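Local structure of inositol monophosphatase family protein (Staphylococcus aureus subsp. aureus MSSA476, 4I3Y) at residues E40-R45 with L74-S79; N51-I56 with D97-L102; G189-D194 with G204-T209; A114-G119 with I238-G243; Q58-F63 with H89-D94. The protein probably hydrolyses inositol monophosphates to inositol and phosphate in a magnesium-dependent reaction that lithium inhibits. All blocks are in the same frame, centred on the assembly; numbering follows the deposited sequence.

How the contacts relate
The five contacts span the alpha/beta layers of the chain. Contacts 1 and 2, their centres about 11 Å apart, border the magnesium and phosphate site; their segments alternate along the chain, and the carboxylates of Asp-53 and Glu-77 lie close together between them. Contact 5 is nested within the loop closed by contact 2 and shares helix 51-67 with it. Strands 72-75, 89-97 and 110-117 lie side by side in one mixed sheet, joining contacts 1, 5 and 4. Contact 3 belongs to the second, five-stranded sheet and is nested within the loop closed by contact 4; Asp-97 of contact 2 accepts a hydrogen bond from Gly-192 N, which places the site near the junction of the two sheets.

Contact 1: residues E40-R45 with L74-S79; sequences ETKRHR and LAEEKS. With MG (magnesium ion), chain F; MG (magnesium ion), chain D.
Lys-42 reaches from 40-45 to two acidic residues of 74-79, its ammonium group making the polar bonds of the contact. NZ donates to Glu-77 OE1 at 2.8 Å, a salt bridge on the syn side of the carboxylate, and to Glu-76 OE1 at 3.2 Å on the anti side, 30° out of plane. Water 1 accepts from NZ and donates to Glu-77 OE2, as water 3 also does, so both oxygens of Glu-77 are engaged. Glu-76 is also a metal ligand: OE1 binds one magnesium ion at 2.2 Å and OE2 the other at 2.1 Å, its carboxylate bridging the pair at the end of an extended chain. A long lysine suits this exposed place, probably offsetting part of the acidic charge and holding water 1 and, more weakly, water 2, both magnesium ligands. Asp-94 and Ile-96 O share the second ion. The lysine leaves the loop between strands 39-41 and 48-50, while the glutamates occupy the turn after strand 72-75, beside helix 51-67 and strand 89-97.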
# COMPACT_ATOMS: atom_id res chain seq x y z
N GLU A 40 0.67 -4.83 23.35
CA GLU A 40 0.89 -3.89 24.46
C GLU A 40 1.20 -2.51 23.91
O GLU A 40 1.45 -2.38 22.71
CB GLU A 40 2.05 -4.41 25.35
CG GLU A 40 1.65 -5.62 26.17
CD GLU A 40 0.41 -5.36 27.04
OE1 GLU A 40 0.15 -4.17 27.45
OE2 GLU A 40 -0.33 -6.35 27.32
N THR A 41 1.15 -1.50 24.77
CA THR A 41 1.44 -0.11 24.42
C THR A 41 2.76 0.29 25.03
O THR A 41 3.23 -0.38 25.94
CB THR A 41 0.35 0.84 24.94
OG1 THR A 41 0.26 0.71 26.36
CG2 THR A 41 -1.00 0.48 24.31
N LYS A 42 3.40 1.32 24.49
CA LYS A 42 4.69 1.79 25.04
C LYS A 42 4.51 3.27 25.38
O LYS A 42 3.97 3.57 26.43
CB LYS A 42 5.87 1.52 24.06
CG LYS A 42 6.05 0.04 23.68
CD LYS A 42 7.40 -0.21 23.01
CE LYS A 42 7.34 0.16 21.54
NZ LYS A 42 8.65 -0.06 20.91
N ARG A 43 4.89 4.18 24.48
CA ARG A 43 4.86 5.64 24.73
C ARG A 43 3.47 6.23 25.01
O ARG A 43 3.35 7.17 25.78
CB ARG A 43 5.53 6.42 23.59
CG ARG A 43 7.05 6.43 23.65
CD ARG A 43 7.64 7.47 22.69
NE ARG A 43 7.84 8.78 23.35
CZ ARG A 43 7.02 9.84 23.27
NH1 ARG A 43 5.91 9.81 22.53
NH2 ARG A 43 7.34 10.95 23.93
N HIS A 44 2.45 5.67 24.36
CA HIS A 44 1.03 6.05 24.47
C HIS A 44 0.26 4.90 23.87
O HIS A 44 0.87 3.87 23.48
CB HIS A 44 0.72 7.35 23.69
CG HIS A 44 1.16 7.31 22.24
ND1 HIS A 44 0.38 6.76 21.24
CD2 HIS A 44 2.30 7.71 21.65
CE1 HIS A 44 1.02 6.85 20.09
NE2 HIS A 44 2.19 7.43 20.31
N ARG A 45 -1.06 5.09 23.77
CA ARG A 45 -1.99 4.06 23.43
C ARG A 45 -1.91 3.52 21.99
O ARG A 45 -2.33 2.40 21.73
CB ARG A 45 -3.43 4.54 23.72
CG ARG A 45 -3.82 4.60 25.20
CD ARG A 45 -5.16 3.93 25.54
NE ARG A 45 -6.31 4.25 24.66
N LEU A 74 21.71 -3.66 18.47
CA LEU A 74 20.87 -2.48 18.75
C LEU A 74 19.45 -2.75 18.21
O LEU A 74 19.29 -2.91 17.01
CB LEU A 74 21.49 -1.24 18.09
CG LEU A 74 20.77 0.14 18.05
CD1 LEU A 74 20.13 0.42 19.35
CD2 LEU A 74 21.73 1.27 17.72
N ALA A 75 18.43 -2.85 19.07
CA ALA A 75 17.10 -3.27 18.60
C ALA A 75 15.96 -2.59 19.31
O ALA A 75 16.05 -2.23 20.54
CB ALA A 75 16.94 -4.79 18.70
N GLU A 76 14.86 -2.43 18.58
CA GLU A 76 13.71 -1.73 19.10
C GLU A 76 13.16 -2.17 20.48
O GLU A 76 12.92 -1.33 21.37
CB GLU A 76 12.57 -1.77 18.11
CG GLU A 76 11.44 -0.86 18.61
CD GLU A 76 10.36 -0.62 17.56
OE1 GLU A 76 9.41 0.15 17.86
OE2 GLU A 76 10.50 -1.18 16.45
N GLU A 77 12.92 -3.46 20.66
CA GLU A 77 12.17 -3.86 21.83
C GLU A 77 13.04 -4.24 23.07
O GLU A 77 12.71 -5.13 23.79
CB GLU A 77 11.15 -4.96 21.50
CG GLU A 77 10.37 -4.77 20.20
CD GLU A 77 9.51 -3.47 20.11
OE1 GLU A 77 9.29 -2.79 21.17
OE2 GLU A 77 9.08 -3.09 18.96
N LYS A 78 14.16 -3.57 23.27
CA LYS A 78 14.98 -3.80 24.47
C LYS A 78 15.69 -2.52 24.71
O LYS A 78 15.67 -1.67 23.84
CB LYS A 78 16.02 -4.88 24.21
CG LYS A 78 17.09 -4.55 23.16
CD LYS A 78 18.15 -5.66 23.15
CE LYS A 78 19.30 -5.38 22.26
NZ LYS A 78 20.18 -4.31 22.76
N SER A 79 16.36 -2.36 25.85
CA SER A 79 17.22 -1.19 26.01
C SER A 79 18.53 -1.38 25.26
O SER A 79 18.98 -2.50 25.05
CB SER A 79 17.43 -0.83 27.49
OG SER A 79 18.53 -1.54 27.97
MG MG F . 7.27 0.21 17.34
MG MG D . 9.37 -2.14 14.95
O HOH W 1 7.09 -1.36 18.70
O HOH W 2 7.51 1.92 18.72
O HOH W 3 9.31 -3.80 16.50
O HOH W 4 5.13 0.35 17.21

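Contact 2: residues N51-I56 with D97-L102; sequences NVDKQI and DGTANL. With PO4 (phosphate ion), chain C.
Asp-53, Leu-102 and Thr-99 bury the most surface, and in the polar part Asp-53 meets Thr-99 from the opposite direction. Thr-99 OG1 lies 2.7 Å from Asp-53 OD2; its one proton has more than one acceptor within reach, the carbonyl O of Ile-96 being a weak one. Its approach to O4 of a phosphate ion, probably from the crystallisation liquor, is very short, its bonding doubtful. With OG1 anti to its carbonyl carbon (chi1 -51°), Thr-99 sets its hydroxyl between phosphate and aspartate and its methyl CG2 against the carboxylate, 3.5 Å from Asp-53 OD1, as suits threonine. That oxygen also accepts a hydrogen bond from Thr-50 OG1, which helps to fix the carboxylate's rotation. This is the anion-binding start of helix 99-105, where Gly-98 is the N-cap: Gly-98 N and Thr-99 N both donate to phosphate O2, at 2.9 Å and 3.0 Å, and the helix dipole probably favours the negative charge. Positive phi at Gly-98 (84°) would press a side chain against the preceding carbonyl, hence glycine. One turn further on, Leu-102 directs CD2 at Val-52, 3.9 Å from its CB; these branched apolar groups join helix 99-105 to helix 51-67.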
# COMPACT_ATOMS: atom_id res chain seq x y z
N ASN A 51 3.60 -9.72 20.74
CA ASN A 51 4.36 -10.92 20.99
C ASN A 51 5.12 -11.29 19.74
O ASN A 51 6.18 -11.91 19.84
CB ASN A 51 3.41 -12.04 21.36
CG ASN A 51 2.54 -12.43 20.19
OD1 ASN A 51 2.64 -13.57 19.70
ND2 ASN A 51 1.69 -11.52 19.73
N VAL A 52 4.60 -10.91 18.56
CA VAL A 52 5.33 -11.17 17.32
C VAL A 52 6.65 -10.36 17.31
O VAL A 52 7.74 -10.92 17.06
CB VAL A 52 4.48 -10.85 16.08
CG1 VAL A 52 5.29 -11.06 14.78
CG2 VAL A 52 3.15 -11.62 16.08
N ASP A 53 6.55 -9.04 17.53
CA ASP A 53 7.75 -8.21 17.64
C ASP A 53 8.73 -8.84 18.65
O ASP A 53 9.91 -9.02 18.35
CB ASP A 53 7.44 -6.77 18.13
CG ASP A 53 6.34 -6.06 17.35
OD1 ASP A 53 5.14 -6.49 17.41
OD2 ASP A 53 6.70 -5.03 16.67
N LYS A 54 8.26 -9.09 19.88
CA LYS A 54 9.11 -9.57 21.00
C LYS A 54 9.78 -10.93 20.76
O LYS A 54 11.02 -11.05 20.93
CB LYS A 54 8.32 -9.60 22.28
CG LYS A 54 7.82 -8.21 22.72
CD LYS A 54 7.23 -8.33 24.13
CE LYS A 54 7.22 -7.02 24.89
NZ LYS A 54 5.85 -6.44 24.78
N GLN A 55 9.02 -11.91 20.28
CA GLN A 55 9.61 -13.22 19.89
C GLN A 55 10.64 -13.19 18.74
O GLN A 55 11.73 -13.81 18.83
CB GLN A 55 8.53 -14.21 19.52
CG GLN A 55 7.76 -14.73 20.72
CD GLN A 55 8.69 -15.45 21.70
OE1 GLN A 55 8.86 -15.01 22.85
NE2 GLN A 55 9.36 -16.51 21.23
N ILE A 56 10.31 -12.49 17.65
CA ILE A 56 11.26 -12.35 16.53
C ILE A 56 12.56 -11.73 17.03
O ILE A 56 13.65 -12.22 16.69
CB ILE A 56 10.66 -11.54 15.39
CG1 ILE A 56 9.58 -12.40 14.68
CG2 ILE A 56 11.75 -11.01 14.48
CD1 ILE A 56 8.95 -11.71 13.49
N ASP A 97 8.77 -3.92 11.57
CA ASP A 97 8.66 -2.53 11.22
C ASP A 97 7.27 -2.39 10.59
O ASP A 97 6.94 -3.15 9.72
CB ASP A 97 9.76 -2.05 10.30
CG ASP A 97 9.52 -0.58 9.86
OD1 ASP A 97 9.42 0.26 10.77
OD2 ASP A 97 9.46 -0.31 8.64
N GLY A 98 6.45 -1.44 11.05
CA GLY A 98 5.02 -1.42 10.73
C GLY A 98 4.14 -2.30 11.64
O GLY A 98 3.21 -2.97 11.17
N THR A 99 4.41 -2.27 12.94
CA THR A 99 3.58 -2.96 13.93
C THR A 99 2.10 -2.58 13.83
O THR A 99 1.23 -3.43 13.98
CB THR A 99 4.13 -2.72 15.37
OG1 THR A 99 5.54 -3.02 15.36
CG2 THR A 99 3.47 -3.63 16.35
N ALA A 100 1.79 -1.29 13.55
CA ALA A 100 0.39 -0.87 13.45
C ALA A 100 -0.27 -1.63 12.31
O ALA A 100 -1.34 -2.16 12.47
CB ALA A 100 0.25 0.67 13.29
N ASN A 101 0.42 -1.74 11.15
CA ASN A 101 -0.12 -2.48 10.02
C ASN A 101 -0.20 -3.96 10.34
O ASN A 101 -1.16 -4.62 9.93
CB ASN A 101 0.79 -2.32 8.78
CG ASN A 101 0.63 -0.99 8.12
OD1 ASN A 101 -0.34 -0.26 8.39
ND2 ASN A 101 1.58 -0.64 7.29
N LEU A 102 0.79 -4.52 11.02
CA LEU A 102 0.63 -5.93 11.50
C LEU A 102 -0.65 -6.15 12.28
O LEU A 102 -1.40 -7.11 12.00
CB LEU A 102 1.86 -6.35 12.35
CG LEU A 102 1.73 -7.66 13.15
CD1 LEU A 102 1.46 -8.80 12.22
CD2 LEU A 102 2.90 -7.97 14.07
P PO4 C . 7.58 -0.17 14.61
O1 PO4 C . 7.63 1.08 15.51
O2 PO4 C . 6.35 -0.13 13.66
O3 PO4 C . 8.86 -0.13 13.83
O4 PO4 C . 7.37 -1.39 15.56

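Contact 3: residues G189-D194 with G204-T209; sequences GACGLD and GAHINT
The start of helix 191-200 lies over strand 205-208 of the five-stranded sheet, and the imidazole of His-206 fills the space between them. Asp-194 lies over one face of that ring: its CB is 3.5 Å from the centroid and 16° off the normal, a CH-pi contact, with the methylene displaced toward ND1. The carboxylate continues nearly parallel to the ring, the two planes 9° apart, and they make no direct bond. Both look instead to Ser-164, whose OG is hydrogen-bonded to Asp-194 OD1 and to His-206 ND1. The other oxygen, Asp-194 OD2, accepts from Gly-189 N at 2.9 Å on the syn side, tying the helix's first turn to the loop before it, while Val-188 N bonds to OD1. A buried aspartate suits this place because backbone N-H groups and a serine satisfy it. Cys-191 SG makes a sulfur-aromatic contact at the edge of the His-206 ring, 4.9 Å from its centroid; with SG anti to the backbone N (chi1 -173°), the sulfur points across to the strand and also approaches Asn-208 ND2, at 4.4 Å. A small, weakly polar thiol fits there. Gly-192 N donates to Asp-97 OD2, which brings this helix N-terminus to the edge of the metal and phosphate site. Strand 184-185, helix 191-200 and strand 205-208 make a beta-alpha-beta crossover, its helix packed on the five-stranded sheet.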
# COMPACT_ATOMS: atom_id res chain seq x y z
N GLY A 189 2.97 2.68 4.96
CA GLY A 189 2.93 2.78 6.40
C GLY A 189 3.94 1.95 7.19
O GLY A 189 3.85 1.87 8.44
N ALA A 190 4.87 1.31 6.49
CA ALA A 190 6.05 0.75 7.11
C ALA A 190 7.28 1.43 6.52
O ALA A 190 7.50 1.36 5.34
CB ALA A 190 6.09 -0.79 6.86
N CYS A 191 8.12 2.06 7.34
CA CYS A 191 9.30 2.78 6.82
C CYS A 191 10.12 1.94 5.84
O CYS A 191 10.52 2.41 4.79
CB CYS A 191 10.21 3.25 7.96
SG CYS A 191 11.56 4.32 7.41
N GLY A 192 10.43 0.70 6.23
CA GLY A 192 11.20 -0.14 5.34
C GLY A 192 10.53 -0.46 4.04
O GLY A 192 11.19 -0.63 3.05
N LEU A 193 9.20 -0.58 4.02
CA LEU A 193 8.52 -0.88 2.78
C LEU A 193 8.36 0.35 1.88
O LEU A 193 8.52 0.29 0.62
CB LEU A 193 7.11 -1.47 3.09
CG LEU A 193 7.25 -2.90 3.70
CD1 LEU A 193 5.84 -3.45 3.88
CD2 LEU A 193 8.13 -3.90 2.91
N ASP A 194 7.97 1.46 2.50
CA ASP A 194 7.88 2.69 1.73
C ASP A 194 9.30 2.99 1.20
O ASP A 194 9.45 3.54 0.08
CB ASP A 194 7.40 3.87 2.60
CG ASP A 194 5.90 3.86 2.90
OD1 ASP A 194 5.07 4.27 2.01
OD2 ASP A 194 5.57 3.51 4.08
N GLY A 204 9.11 8.36 -5.79
CA GLY A 204 10.23 9.31 -5.88
C GLY A 204 10.95 9.46 -4.57
O GLY A 204 12.19 9.59 -4.58
N ALA A 205 10.23 9.42 -3.45
CA ALA A 205 10.85 9.70 -2.16
C ALA A 205 9.94 9.25 -1.04
O ALA A 205 8.73 9.10 -1.25
CB ALA A 205 11.22 11.21 -2.03
N HIS A 206 10.55 8.94 0.11
CA HIS A 206 9.84 8.62 1.33
C HIS A 206 10.47 9.48 2.41
O HIS A 206 11.71 9.58 2.54
CB HIS A 206 9.91 7.13 1.76
CG HIS A 206 9.32 6.87 3.13
ND1 HIS A 206 7.98 7.08 3.40
CD2 HIS A 206 9.86 6.39 4.28
CE1 HIS A 206 7.74 6.80 4.68
NE2 HIS A 206 8.87 6.38 5.23
N ILE A 207 9.62 10.10 3.20
CA ILE A 207 10.13 10.96 4.31
C ILE A 207 9.61 10.39 5.61
O ILE A 207 8.42 9.98 5.67
CB ILE A 207 9.51 12.37 4.21
CG1 ILE A 207 10.01 13.08 2.94
CG2 ILE A 207 9.74 13.19 5.48
CD1 ILE A 207 9.03 14.15 2.47
N ASN A 208 10.48 10.33 6.64
CA ASN A 208 10.08 10.05 8.05
C ASN A 208 10.81 11.09 8.96
O ASN A 208 12.07 11.11 9.05
CB ASN A 208 10.37 8.59 8.51
CG ASN A 208 9.88 8.29 9.96
OD1 ASN A 208 9.96 9.14 10.87
ND2 ASN A 208 9.42 7.04 10.18
N THR A 209 10.01 11.99 9.55
CA THR A 209 10.57 13.16 10.27
C THR A 209 11.03 12.82 11.67
O THR A 209 11.48 13.67 12.39
CB THR A 209 9.58 14.34 10.43
OG1 THR A 209 8.43 13.87 11.16
CG2 THR A 209 9.19 14.85 9.12

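Contact 4: residues A114-G119 with I238-G243; sequences AYFYEG and IDHLKG
Two aromatic rings lie face on face, Phe-116 and His-240, in an offset stack with centroids 4.2 Å apart and planes at 13°. His-240 CD2 sits over the centre of the Phe-116 ring, whereas Phe-116 CD1 falls toward the rim of the imidazole. The closest approach, Phe-116 CD1 to His-240 CD2, is 3.7 Å. Both residues suit the place, being flat enough to overlap broadly. Beside the stack, Gly-119 O comes obliquely to His-240 CE1 at 3.8 Å. The histidine takes the crowded position between its backbone N and carbonyl carbon (chi1 69°), which lays the ring across the phenylalanine, and the two side chains run past each other in opposite directions. The 238-243 segment is a loop between strands 229-232 and 246-249 of the five-stranded sheet, whereas Phe-116 belongs to strand 110-117 of the seven-stranded one, so the stack ties a loop of one sheet to a strand of the other. A type I turn from Asp-239 to Lys-242 presents the histidine: Lys-242 N bonds to Asp-239 O at 3.0 Å. An Asx turn reinforces it, with Leu-241 N donating to Asp-239 OD1 at 2.9 Å from well above the carboxylate plane. Glycine suits position 119, where the backbone takes positive phi close beside the imidazole. Ile-92 touches both rings from strand 89-97, and Phe-220 of helix 219-225 also packs against His-240.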
# COMPACT_ATOMS: atom_id res chain seq x y z
N ALA A 114 20.34 -4.94 9.79
CA ALA A 114 21.48 -4.30 9.17
C ALA A 114 22.73 -4.55 10.03
O ALA A 114 22.68 -4.42 11.28
CB ALA A 114 21.25 -2.80 8.98
N TYR A 115 23.81 -4.95 9.34
CA TYR A 115 25.09 -5.24 9.94
C TYR A 115 26.13 -4.17 9.53
O TYR A 115 26.38 -3.89 8.33
CB TYR A 115 25.56 -6.64 9.52
CG TYR A 115 27.01 -6.95 9.81
CD1 TYR A 115 27.49 -7.01 11.13
CD2 TYR A 115 27.93 -7.23 8.75
CE1 TYR A 115 28.84 -7.34 11.41
CE2 TYR A 115 29.29 -7.55 9.00
CZ TYR A 115 29.74 -7.62 10.33
OH TYR A 115 31.08 -7.91 10.60
N PHE A 116 26.80 -3.66 10.54
CA PHE A 116 27.76 -2.59 10.38
C PHE A 116 29.08 -3.10 10.93
O PHE A 116 29.13 -3.62 12.06
CB PHE A 116 27.33 -1.33 11.19
CG PHE A 116 26.09 -0.68 10.67
CD1 PHE A 116 26.18 0.36 9.74
CD2 PHE A 116 24.85 -1.15 11.05
CE1 PHE A 116 25.05 0.94 9.22
CE2 PHE A 116 23.70 -0.56 10.52
CZ PHE A 116 23.79 0.47 9.61
N TYR A 117 30.11 -2.96 10.13
CA TYR A 117 31.44 -3.42 10.52
C TYR A 117 32.32 -2.18 10.74
O TYR A 117 32.58 -1.43 9.78
CB TYR A 117 32.05 -4.35 9.45
CG TYR A 117 33.52 -4.69 9.76
CD1 TYR A 117 33.85 -5.44 10.88
CD2 TYR A 117 34.57 -4.19 8.95
CE1 TYR A 117 35.16 -5.74 11.18
CE2 TYR A 117 35.90 -4.48 9.26
CZ TYR A 117 36.18 -5.24 10.39
OH TYR A 117 37.47 -5.57 10.75
N GLU A 118 32.74 -1.94 11.99
CA GLU A 118 33.46 -0.68 12.33
C GLU A 118 32.73 0.48 11.71
O GLU A 118 33.30 1.24 10.92
CB GLU A 118 34.91 -0.70 11.87
CG GLU A 118 35.65 -1.92 12.37
CD GLU A 118 37.12 -1.92 12.03
OE1 GLU A 118 37.56 -1.31 11.02
OE2 GLU A 118 37.84 -2.54 12.80
N GLY A 119 31.44 0.55 12.01
CA GLY A 119 30.56 1.59 11.46
C GLY A 119 30.22 1.66 9.95
O GLY A 119 29.53 2.59 9.53
N ILE A 238 23.36 10.86 8.03
CA ILE A 238 22.67 10.44 9.22
C ILE A 238 23.55 9.54 10.03
O ILE A 238 24.18 8.61 9.50
CB ILE A 238 21.39 9.62 8.85
CG1 ILE A 238 20.50 10.43 7.89
CG2 ILE A 238 20.65 9.17 10.10
CD1 ILE A 238 19.61 9.58 7.01
N ASP A 239 23.55 9.76 11.33
CA ASP A 239 24.18 8.82 12.22
C ASP A 239 23.33 7.55 12.33
O ASP A 239 22.24 7.56 12.91
CB ASP A 239 24.27 9.48 13.59
CG ASP A 239 25.16 8.72 14.56
OD1 ASP A 239 25.54 7.53 14.33
OD2 ASP A 239 25.44 9.32 15.59
N HIS A 240 23.84 6.42 11.86
CA HIS A 240 23.06 5.16 12.00
C HIS A 240 22.83 4.77 13.45
O HIS A 240 21.94 3.97 13.77
CB HIS A 240 23.74 3.99 11.26
CG HIS A 240 25.04 3.55 11.88
ND1 HIS A 240 26.22 4.22 11.71
CD2 HIS A 240 25.34 2.48 12.67
CE1 HIS A 240 27.20 3.61 12.38
NE2 HIS A 240 26.69 2.53 12.94
N LEU A 241 23.66 5.27 14.35
CA LEU A 241 23.46 4.95 15.78
C LEU A 241 22.31 5.72 16.42
O LEU A 241 21.75 5.32 17.43
CB LEU A 241 24.76 5.21 16.55
CG LEU A 241 25.76 4.10 16.87
CD1 LEU A 241 25.64 2.85 16.00
CD2 LEU A 241 27.20 4.62 16.95
N LYS A 242 21.95 6.85 15.85
CA LYS A 242 20.90 7.71 16.47
C LYS A 242 19.75 8.01 15.52
O LYS A 242 19.86 7.91 14.30
CB LYS A 242 21.51 9.03 16.93
CG LYS A 242 22.78 8.89 17.71
CD LYS A 242 22.49 8.09 18.97
CE LYS A 242 23.67 8.06 19.94
NZ LYS A 242 23.13 7.81 21.32
N GLY A 243 18.62 8.42 16.01
CA GLY A 243 17.68 8.96 14.98
C GLY A 243 18.32 9.95 13.96
O GLY A 243 19.45 10.36 14.13

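Contact 5: residues Q58-F63 with H89-D94; sequences QQFQQF and HLWIMD. With MG (magnesium ion), chain D.
Phe-60 of helix 51-67 reaches to two residues of strand 89-97, Trp-91 and Met-93, and all three are buried. Its CZ lies over one face of the indole near CE3, at 4.0 Å, so the edge of the phenyl ring is turned to the face of the tryptophan. This is an offset edge-to-face pair, with the six-membered ring centroids 5.8 Å apart and the planes at 65°. Met-93 meets the base of the phenylalanine: its CE is 3.6 Å from Phe-60 CB, and its SD lies obliquely to the ring, 4.8 Å from the centroid, a Met-aromatic contact. Phe-60 carries CG anti to the backbone N (chi1 -170°), an arrangement that sends the ring from the helix toward the sheet. The unbranched thioether of Met-93, bent at chi3, folds its methyl against Phe-60 CB. In the next shell, Trp-91 NE1 is hydrogen-bonded to His-71 ND1, and the indole stacks on Tyr-115, which probably help to set the tilt of the indole. Trp-22 of helix 12-35 meets Phe-60 edge-to-face, and Leu-73 and Leu-113 also touch the phenylalanine. One residue beyond Met-93, Asp-94 OD1 binds a magnesium ion at 2.0 Å, so the strand leads from this apolar core to the metal site. Helices 12-35 and 51-67 thus pack over strand 89-97, which runs between strands 72-75 and 110-117.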
# COMPACT_ATOMS: atom_id res chain seq x y z
N GLN A 58 13.85 -11.69 20.12
CA GLN A 58 14.57 -12.54 21.01
C GLN A 58 15.11 -13.82 20.32
O GLN A 58 16.24 -14.26 20.62
CB GLN A 58 13.72 -12.78 22.24
CG GLN A 58 12.66 -13.78 22.14
CD GLN A 58 12.85 -14.75 23.27
OE1 GLN A 58 11.96 -14.94 24.11
NE2 GLN A 58 14.04 -15.33 23.34
N GLN A 59 14.38 -14.33 19.33
CA GLN A 59 15.00 -15.34 18.49
C GLN A 59 16.24 -14.85 17.78
O GLN A 59 17.19 -15.62 17.66
CB GLN A 59 14.02 -16.02 17.57
CG GLN A 59 13.00 -16.78 18.39
CD GLN A 59 11.89 -17.36 17.56
OE1 GLN A 59 10.80 -17.67 18.06
NE2 GLN A 59 12.17 -17.56 16.27
N PHE A 60 16.30 -13.60 17.33
CA PHE A 60 17.49 -13.15 16.66
C PHE A 60 18.66 -12.96 17.63
O PHE A 60 19.84 -13.16 17.27
CB PHE A 60 17.33 -11.83 15.94
CG PHE A 60 18.50 -11.52 15.06
CD1 PHE A 60 18.75 -12.33 13.94
CD2 PHE A 60 19.37 -10.47 15.37
CE1 PHE A 60 19.82 -12.05 13.14
CE2 PHE A 60 20.45 -10.21 14.58
CZ PHE A 60 20.70 -11.01 13.45
N GLN A 61 18.32 -12.51 18.83
CA GLN A 61 19.29 -12.43 19.93
C GLN A 61 19.96 -13.78 20.16
O GLN A 61 21.20 -13.89 20.21
CB GLN A 61 18.56 -12.04 21.22
CG GLN A 61 18.86 -10.61 21.57
CD GLN A 61 18.03 -10.07 22.71
OE1 GLN A 61 18.50 -9.16 23.39
NE2 GLN A 61 16.82 -10.61 22.95
N GLN A 62 19.13 -14.79 20.28
CA GLN A 62 19.58 -16.13 20.49
C GLN A 62 20.42 -16.65 19.29
O GLN A 62 21.49 -17.21 19.50
CB GLN A 62 18.36 -16.96 20.87
CG GLN A 62 18.51 -18.47 20.77
CD GLN A 62 19.52 -19.04 21.77
OE1 GLN A 62 20.05 -18.33 22.66
NE2 GLN A 62 19.79 -20.33 21.62
N PHE A 63 19.96 -16.42 18.03
CA PHE A 63 20.77 -16.64 16.82
C PHE A 63 22.14 -15.99 16.91
O PHE A 63 23.18 -16.55 16.56
CB PHE A 63 20.06 -16.06 15.54
CG PHE A 63 20.92 -16.09 14.32
CD1 PHE A 63 20.97 -17.23 13.52
CD2 PHE A 63 21.70 -14.98 13.98
CE1 PHE A 63 21.79 -17.28 12.40
CE2 PHE A 63 22.53 -14.99 12.86
CZ PHE A 63 22.58 -16.16 12.08
N HIS A 89 31.48 -5.02 15.52
CA HIS A 89 30.43 -5.83 14.85
C HIS A 89 29.07 -5.48 15.42
O HIS A 89 28.74 -5.85 16.53
CB HIS A 89 30.72 -7.34 15.02
CG HIS A 89 32.04 -7.74 14.45
ND1 HIS A 89 32.30 -7.74 13.09
CD2 HIS A 89 33.20 -8.13 15.05
CE1 HIS A 89 33.55 -8.14 12.88
NE2 HIS A 89 34.11 -8.39 14.05
N LEU A 90 28.27 -4.76 14.64
CA LEU A 90 26.98 -4.33 15.17
C LEU A 90 25.82 -4.65 14.23
O LEU A 90 25.87 -4.30 13.03
CB LEU A 90 26.99 -2.83 15.33
CG LEU A 90 25.64 -2.29 15.82
CD1 LEU A 90 25.18 -2.74 17.19
CD2 LEU A 90 25.66 -0.78 15.71
N TRP A 91 24.81 -5.27 14.79
CA TRP A 91 23.53 -5.53 14.12
C TRP A 91 22.46 -4.54 14.61
O TRP A 91 22.26 -4.39 15.81
CB TRP A 91 23.06 -6.97 14.41
CG TRP A 91 23.98 -7.95 13.69
CD1 TRP A 91 25.18 -8.44 14.14
CD2 TRP A 91 23.81 -8.48 12.35
NE1 TRP A 91 25.77 -9.28 13.18
CE2 TRP A 91 24.95 -9.33 12.08
CE3 TRP A 91 22.82 -8.35 11.38
CZ2 TRP A 91 25.10 -10.05 10.87
CZ3 TRP A 91 22.96 -9.05 10.18
CH2 TRP A 91 24.12 -9.89 9.92
N ILE A 92 21.76 -3.88 13.68
CA ILE A 92 20.61 -3.10 14.11
C ILE A 92 19.35 -3.82 13.64
O ILE A 92 19.28 -4.30 12.49
CB ILE A 92 20.66 -1.68 13.58
CG1 ILE A 92 21.96 -1.01 14.06
CG2 ILE A 92 19.38 -0.94 14.00
CD1 ILE A 92 22.03 0.48 13.75
N MET A 93 18.39 -4.01 14.55
CA MET A 93 17.17 -4.76 14.17
C MET A 93 15.86 -4.08 14.51
O MET A 93 15.63 -3.70 15.66
CB MET A 93 17.12 -6.15 14.81
CG MET A 93 15.89 -6.99 14.44
SD MET A 93 15.83 -8.55 15.37
CE MET A 93 15.17 -9.61 14.11
N ASP A 94 14.96 -4.02 13.52
CA ASP A 94 13.55 -3.73 13.80
C ASP A 94 12.77 -5.05 13.64
O ASP A 94 12.60 -5.52 12.49
CB ASP A 94 13.03 -2.71 12.82
CG ASP A 94 11.74 -2.10 13.27
OD1 ASP A 94 11.00 -2.76 14.05
OD2 ASP A 94 11.54 -0.94 12.91
MG MG D . 9.37 -2.14 14.95
O HOH W 3 9.31 -3.80 16.50